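Local coordinates for erythrocyte membrane protein 1 (Plasmodium falciparum, PDB 6S8T) that probably binds host cell-surface receptors, this piece being the ICAM-1-binding DBLbeta domain of a PfEMP1 adhesin, at residues L142-D154 / N256-L268. Residues are numbered along the deposited sequence; the frame is centred on the assembly and turned at random. Where two conformers were deposited one is given.
Sequences LGDVQLAAKMDAD and NRHQVWRAMQCEL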
loop_
_atom_site.group_PDB
_atom_site.type_symbol
_atom_site.label_atom_id
_atom_site.label_comp_id
_atom_site.label_asym_id
_atom_site.label_seq_id
_atom_site.Cartn_x
_atom_site.Cartn_y
_atom_site.Cartn_z
ATOM N N LEU A 142 -11.276 -16.144 9.960
ATOM C CA LEU A 142 -10.499 -16.440 8.759
ATOM C C LEU A 142 -11.388 -16.486 7.521
ATOM O O LEU A 142 -10.969 -16.070 6.433
ATOM C CB LEU A 142 -9.751 -17.762 8.929
ATOM C CG LEU A 142 -8.970 -18.252 7.707
ATOM C CD1 LEU A 142 -7.900 -17.247 7.323
ATOM C CD2 LEU A 142 -8.361 -19.625 7.957
ATOM N N GLY A 143 -12.617 -16.982 7.667
ATOM C CA GLY A 143 -13.519 -17.042 6.527
ATOM C C GLY A 143 -13.819 -15.673 5.945
ATOM O O GLY A 143 -13.784 -15.486 4.726
ATOM N N ASP A 144 -14.102 -14.694 6.806
ATOM C CA ASP A 144 -14.405 -13.353 6.317
ATOM C C ASP A 144 -13.158 -12.640 5.809
ATOM O O ASP A 144 -13.251 -11.807 4.899
ATOM C CB ASP A 144 -15.092 -12.539 7.413
ATOM C CG ASP A 144 -16.612 -12.558 7.291
ATOM O OD1 ASP A 144 -17.124 -12.297 6.179
ATOM O OD2 ASP A 144 -17.293 -12.844 8.300
ATOM N N VAL A 145 -11.988 -12.946 6.373
ATOM C CA VAL A 145 -10.752 -12.358 5.865
ATOM C C VAL A 145 -10.413 -12.934 4.496
ATOM O O VAL A 145 -9.958 -12.213 3.598
ATOM C CB VAL A 145 -9.605 -12.566 6.873
ATOM C CG1 VAL A 145 -8.277 -12.125 6.273
ATOM C CG2 VAL A 145 -9.885 -11.803 8.156
ATOM N N GLN A 146 -10.631 -14.239 4.310
ATOM C CA GLN A 146 -10.373 -14.849 3.010
ATOM C C GLN A 146 -11.390 -14.403 1.967
ATOM O O GLN A 146 -11.046 -14.271 0.787
ATOM C CB GLN A 146 -10.370 -16.373 3.131
ATOM C CG GLN A 146 -9.145 -16.939 3.836
ATOM C CD GLN A 146 -9.161 -18.453 3.902
ATOM O OE1 GLN A 146 -10.063 -19.049 4.487
ATOM N NE2 GLN A 146 -8.164 -19.084 3.293
ATOM N N LEU A 147 -12.640 -14.171 2.376
ATOM C CA LEU A 147 -13.632 -13.659 1.437
ATOM C C LEU A 147 -13.271 -12.254 0.972
ATOM O O LEU A 147 -13.369 -11.945 -0.222
ATOM C CB LEU A 147 -15.023 -13.671 2.072
ATOM C CG LEU A 147 -16.146 -13.098 1.206
ATOM C CD1 LEU A 147 -16.413 -13.991 0.001
ATOM C CD2 LEU A 147 -17.415 -12.900 2.019
ATOM N N ALA A 148 -12.842 -11.393 1.897
ATOM C CA ALA A 148 -12.451 -10.040 1.517
ATOM C C ALA A 148 -11.214 -10.052 0.629
ATOM O O ALA A 148 -11.138 -9.294 -0.345
ATOM C CB ALA A 148 -12.212 -9.191 2.766
ATOM N N ALA A 149 -10.244 -10.918 0.937
ATOM C CA ALA A 149 -9.019 -10.974 0.144
ATOM C C ALA A 149 -9.295 -11.435 -1.284
ATOM O O ALA A 149 -8.706 -10.907 -2.236
ATOM C CB ALA A 149 -8.003 -11.894 0.818
ATOM N N LYS A 150 -10.186 -12.414 -1.456
ATOM C CA LYS A 150 -10.469 -12.929 -2.795
ATOM C C LYS A 150 -11.263 -11.924 -3.623
ATOM O O LYS A 150 -10.948 -11.686 -4.796
ATOM C CB LYS A 150 -11.217 -14.258 -2.707
ATOM C CG LYS A 150 -11.786 -14.728 -4.043
ATOM C CD LYS A 150 -12.473 -16.079 -3.931
ATOM C CE LYS A 150 -13.175 -16.450 -5.225
ATOM N NZ LYS A 150 -14.256 -15.479 -5.574
ATOM N N MET A 151 -12.300 -11.323 -3.034
ATOM C CA MET A 151 -13.109 -10.365 -3.782
ATOM C C MET A 151 -12.345 -9.079 -4.067
ATOM O O MET A 151 -12.567 -8.449 -5.106
ATOM C CB MET A 151 -14.406 -10.061 -3.028
ATOM C CG MET A 151 -15.325 -11.265 -2.867
ATOM S SD MET A 151 -16.937 -10.857 -2.162
ATOM C CE MET A 151 -17.641 -9.853 -3.467
ATOM N N ASP A 152 -11.441 -8.672 -3.170
ATOM C CA ASP A 152 -10.666 -7.462 -3.434
ATOM C C ASP A 152 -9.644 -7.701 -4.539
ATOM O O ASP A 152 -9.409 -6.820 -5.376
ATOM C CB ASP A 152 -9.979 -6.971 -2.155
ATOM C CG ASP A 152 -9.378 -5.578 -2.309
ATOM O OD1 ASP A 152 -10.131 -4.623 -2.609
ATOM O OD2 ASP A 152 -8.150 -5.436 -2.128
ATOM N N ALA A 153 -9.035 -8.890 -4.565
ATOM C CA ALA A 153 -8.112 -9.227 -5.645
ATOM C C ALA A 153 -8.830 -9.296 -6.988
ATOM O O ALA A 153 -8.298 -8.840 -8.007
ATOM C CB ALA A 153 -7.414 -10.552 -5.344
ATOM N N ASP A 154 -10.033 -9.872 -7.013
ATOM C CA ASP A 154 -10.785 -9.947 -8.262
ATOM C C ASP A 154 -11.189 -8.558 -8.742
ATOM O O ASP A 154 -11.139 -8.271 -9.944
ATOM C CB ASP A 154 -12.011 -10.844 -8.079
ATOM C CG ASP A 154 -12.805 -11.023 -9.363
ATOM O OD1 ASP A 154 -12.254 -11.576 -10.340
ATOM O OD2 ASP A 154 -13.986 -10.614 -9.393
ATOM N N ASN A 256 -1.880 -17.512 9.969
ATOM C CA ASN A 256 -2.843 -17.664 8.884
ATOM C C ASN A 256 -2.561 -16.784 7.669
ATOM O O ASN A 256 -3.390 -16.743 6.754
ATOM C CB ASN A 256 -4.262 -17.381 9.391
ATOM C CG ASN A 256 -4.667 -18.292 10.532
ATOM O OD1 ASN A 256 -4.849 -19.495 10.346
ATOM N ND2 ASN A 256 -4.818 -17.719 11.721
ATOM N N ARG A 257 -1.419 -16.089 7.625
ATOM C CA ARG A 257 -1.165 -15.173 6.516
ATOM C C ARG A 257 -1.080 -15.903 5.182
ATOM O O ARG A 257 -1.461 -15.344 4.146
ATOM C CB ARG A 257 0.117 -14.375 6.763
ATOM C CG ARG A 257 1.368 -15.228 6.891
ATOM C CD ARG A 257 2.561 -14.407 7.367
ATOM N NE ARG A 257 3.025 -13.451 6.367
ATOM C CZ ARG A 257 3.921 -13.734 5.427
ATOM N NH1 ARG A 257 4.448 -14.950 5.353
ATOM N NH2 ARG A 257 4.289 -12.805 4.557
ATOM N N HIS A 258 -0.596 -17.149 5.177
ATOM C CA HIS A 258 -0.456 -17.855 3.909
ATOM C C HIS A 258 -1.811 -18.253 3.334
ATOM O O HIS A 258 -2.025 -18.154 2.121
ATOM C CB HIS A 258 0.424 -19.090 4.057
ATOM C CG HIS A 258 0.468 -19.919 2.814
ATOM N ND1 HIS A 258 1.148 -19.521 1.682
ATOM C CD2 HIS A 258 -0.134 -21.090 2.498
ATOM C CE1 HIS A 258 0.987 -20.426 0.734
ATOM N NE2 HIS A 258 0.211 -21.386 1.202
ATOM N N GLN A 259 -2.729 -18.732 4.178
ATOM C CA GLN A 259 -4.063 -19.070 3.692
ATOM C C GLN A 259 -4.786 -17.845 3.157
ATOM O O GLN A 259 -5.653 -17.965 2.283
ATOM C CB GLN A 259 -4.884 -19.724 4.804
ATOM C CG GLN A 259 -4.399 -21.106 5.202
ATOM C CD GLN A 259 -5.212 -21.703 6.333
ATOM O OE1 GLN A 259 -4.936 -21.455 7.508
ATOM N NE2 GLN A 259 -6.221 -22.495 5.985
ATOM N N VAL A 260 -4.450 -16.660 3.670
ATOM C CA VAL A 260 -5.030 -15.435 3.135
ATOM C C VAL A 260 -4.507 -15.179 1.728
ATOM O O VAL A 260 -5.279 -14.879 0.808
ATOM C CB VAL A 260 -4.741 -14.256 4.083
ATOM C CG1 VAL A 260 -5.166 -12.946 3.450
ATOM C CG2 VAL A 260 -5.456 -14.470 5.416
ATOM N N TRP A 261 -3.191 -15.325 1.529
ATOM C CA TRP A 261 -2.612 -15.144 0.201
ATOM C C TRP A 261 -3.095 -16.207 -0.778
ATOM O O TRP A 261 -3.185 -15.937 -1.982
ATOM C CB TRP A 261 -1.085 -15.153 0.284
ATOM C CG TRP A 261 -0.408 -15.025 -1.053
ATOM C CD1 TRP A 261 0.313 -15.984 -1.701
ATOM C CD2 TRP A 261 -0.402 -13.873 -1.905
ATOM N NE1 TRP A 261 0.778 -15.498 -2.899
ATOM C CE2 TRP A 261 0.347 -14.206 -3.051
ATOM C CE3 TRP A 261 -0.954 -12.593 -1.809
ATOM C CZ2 TRP A 261 0.560 -13.305 -4.093
ATOM C CZ3 TRP A 261 -0.744 -11.699 -2.844
ATOM C CH2 TRP A 261 0.008 -12.059 -3.970
ATOM N N ARG A 262 -3.404 -17.411 -0.290
ATOM C CA ARG A 262 -3.949 -18.444 -1.167
ATOM C C ARG A 262 -5.299 -18.026 -1.735
ATOM O O ARG A 262 -5.626 -18.348 -2.884
ATOM C CB ARG A 262 -4.073 -19.766 -0.411
ATOM C CG ARG A 262 -2.844 -20.650 -0.495
ATOM C CD ARG A 262 -3.025 -21.924 0.317
ATOM N NE ARG A 262 -4.329 -22.543 0.090
ATOM C CZ ARG A 262 -4.585 -23.426 -0.870
ATOM N NH1 ARG A 262 -3.626 -23.800 -1.705
ATOM N NH2 ARG A 262 -5.804 -23.935 -0.997
ATOM N N ALA A 263 -6.099 -17.309 -0.943
ATOM C CA ALA A 263 -7.387 -16.833 -1.433
ATOM C C ALA A 263 -7.214 -15.822 -2.558
ATOM O O ALA A 263 -8.051 -15.755 -3.466
ATOM C CB ALA A 263 -8.192 -16.228 -0.284
ATOM N N MET A 264 -6.134 -15.038 -2.520
ATOM C CA MET A 264 -5.829 -14.105 -3.596
ATOM C C MET A 264 -5.193 -14.791 -4.799
ATOM O O MET A 264 -5.315 -14.285 -5.922
ATOM C CB MET A 264 -4.912 -12.990 -3.080
ATOM C CG MET A 264 -5.583 -12.050 -2.081
ATOM S SD MET A 264 -4.480 -10.757 -1.470
ATOM C CE MET A 264 -5.649 -9.600 -0.763
ATOM N N GLN A 265 -4.530 -15.932 -4.596
ATOM C CA GLN A 265 -3.940 -16.657 -5.716
ATOM C C GLN A 265 -4.991 -17.250 -6.647
ATOM O O GLN A 265 -4.670 -17.562 -7.800
ATOM C CB GLN A 265 -3.019 -17.768 -5.208
ATOM C CG GLN A 265 -1.712 -17.281 -4.602
ATOM C CD GLN A 265 -0.817 -18.424 -4.151
ATOM O OE1 GLN A 265 -1.295 -19.449 -3.661
ATOM N NE2 GLN A 265 0.490 -18.254 -4.320
ATOM N N CYS A 266 -6.232 -17.418 -6.177
ATOM C CA CYS A 266 -7.287 -17.948 -7.039
ATOM C C CYS A 266 -7.517 -17.059 -8.252
ATOM O O CYS A 266 -7.846 -17.556 -9.335
ATOM C CB CYS A 266 -8.590 -18.097 -6.254
ATOM S SG CYS A 266 -8.547 -19.276 -4.892
ATOM N N GLU A 267 -7.347 -15.748 -8.089
ATOM C CA GLU A 267 -7.576 -14.795 -9.164
ATOM C C GLU A 267 -6.307 -14.466 -9.939
ATOM O O GLU A 267 -6.376 -14.231 -11.151
ATOM C CB GLU A 267 -8.183 -13.508 -8.594
ATOM C CG GLU A 267 -9.403 -13.734 -7.703
ATOM C CD GLU A 267 -10.598 -14.285 -8.465
ATOM O OE1 GLU A 267 -10.691 -14.041 -9.687
ATOM O OE2 GLU A 267 -11.442 -14.966 -7.842
ATOM N N LEU A 268 -5.149 -14.455 -9.269
ATOM C CA LEU A 268 -3.901 -14.100 -9.940
ATOM C C LEU A 268 -3.503 -15.130 -10.992
ATOM O O LEU A 268 -2.812 -14.785 -11.959
ATOM C CB LEU A 268 -2.778 -13.936 -8.916
ATOM C CG LEU A 268 -2.823 -12.685 -8.039
ATOM C CD1 LEU A 268 -1.728 -12.732 -6.982
ATOM C CD2 LEU A 268 -2.694 -11.428 -8.884
#
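M264 lies along the backbone and methyl of A149. Its CG sits 3.3 Å from A149 O, and its terminal CE comes within 3.6 Å of A149 CB. The chain is extended beyond CG and runs past A149; S185 and F186 of helix 172-194 also touch this side chain. A153 adds its methyl beside M264 CG. One turn earlier, V260 splits its two branches: CG1 meets A149 CB, and CG2 meets V145 CG1 at 3.8 Å and the more distant L142 CD1. The small A149 and A263 are consistent with the close approach of the helices; the axes of the two segments are 7.8 Å apart, with a crossing angle of -30°. A263 CB packs against Q146 O and Q146 CB.

Q146 supplies the hydrogen bond between the two segments. Its NE2 donates to Q259 O at 2.9 Å, with an N-H...O angle of 160°. The donor stands above the carbonyl plane, while the oxygen lies nearly in the amide plane of Q146. This carbonyl also takes a weak helix bond from A263 N.

At the other end, E267 bends at chi2 and crosses K150 at about a right angle. K150 NZ to E267 OE2 is a long salt bridge of 3.7 Å. E267 OE1 also lies 3.0 Å from D154 OD1, a close approach of like charges and not a hydrogen bond as modelled, with the carboxylate planes 59° apart. C266, next to E267, ties this helix to C61 by a disulfide.

The contact joins helices 137-163 and 246-268 within the Duffy binding domain. Its apolar middle is buried, and the paired acids may raise a carboxylate pKa or share a proton, with K150 partly offsetting their charge.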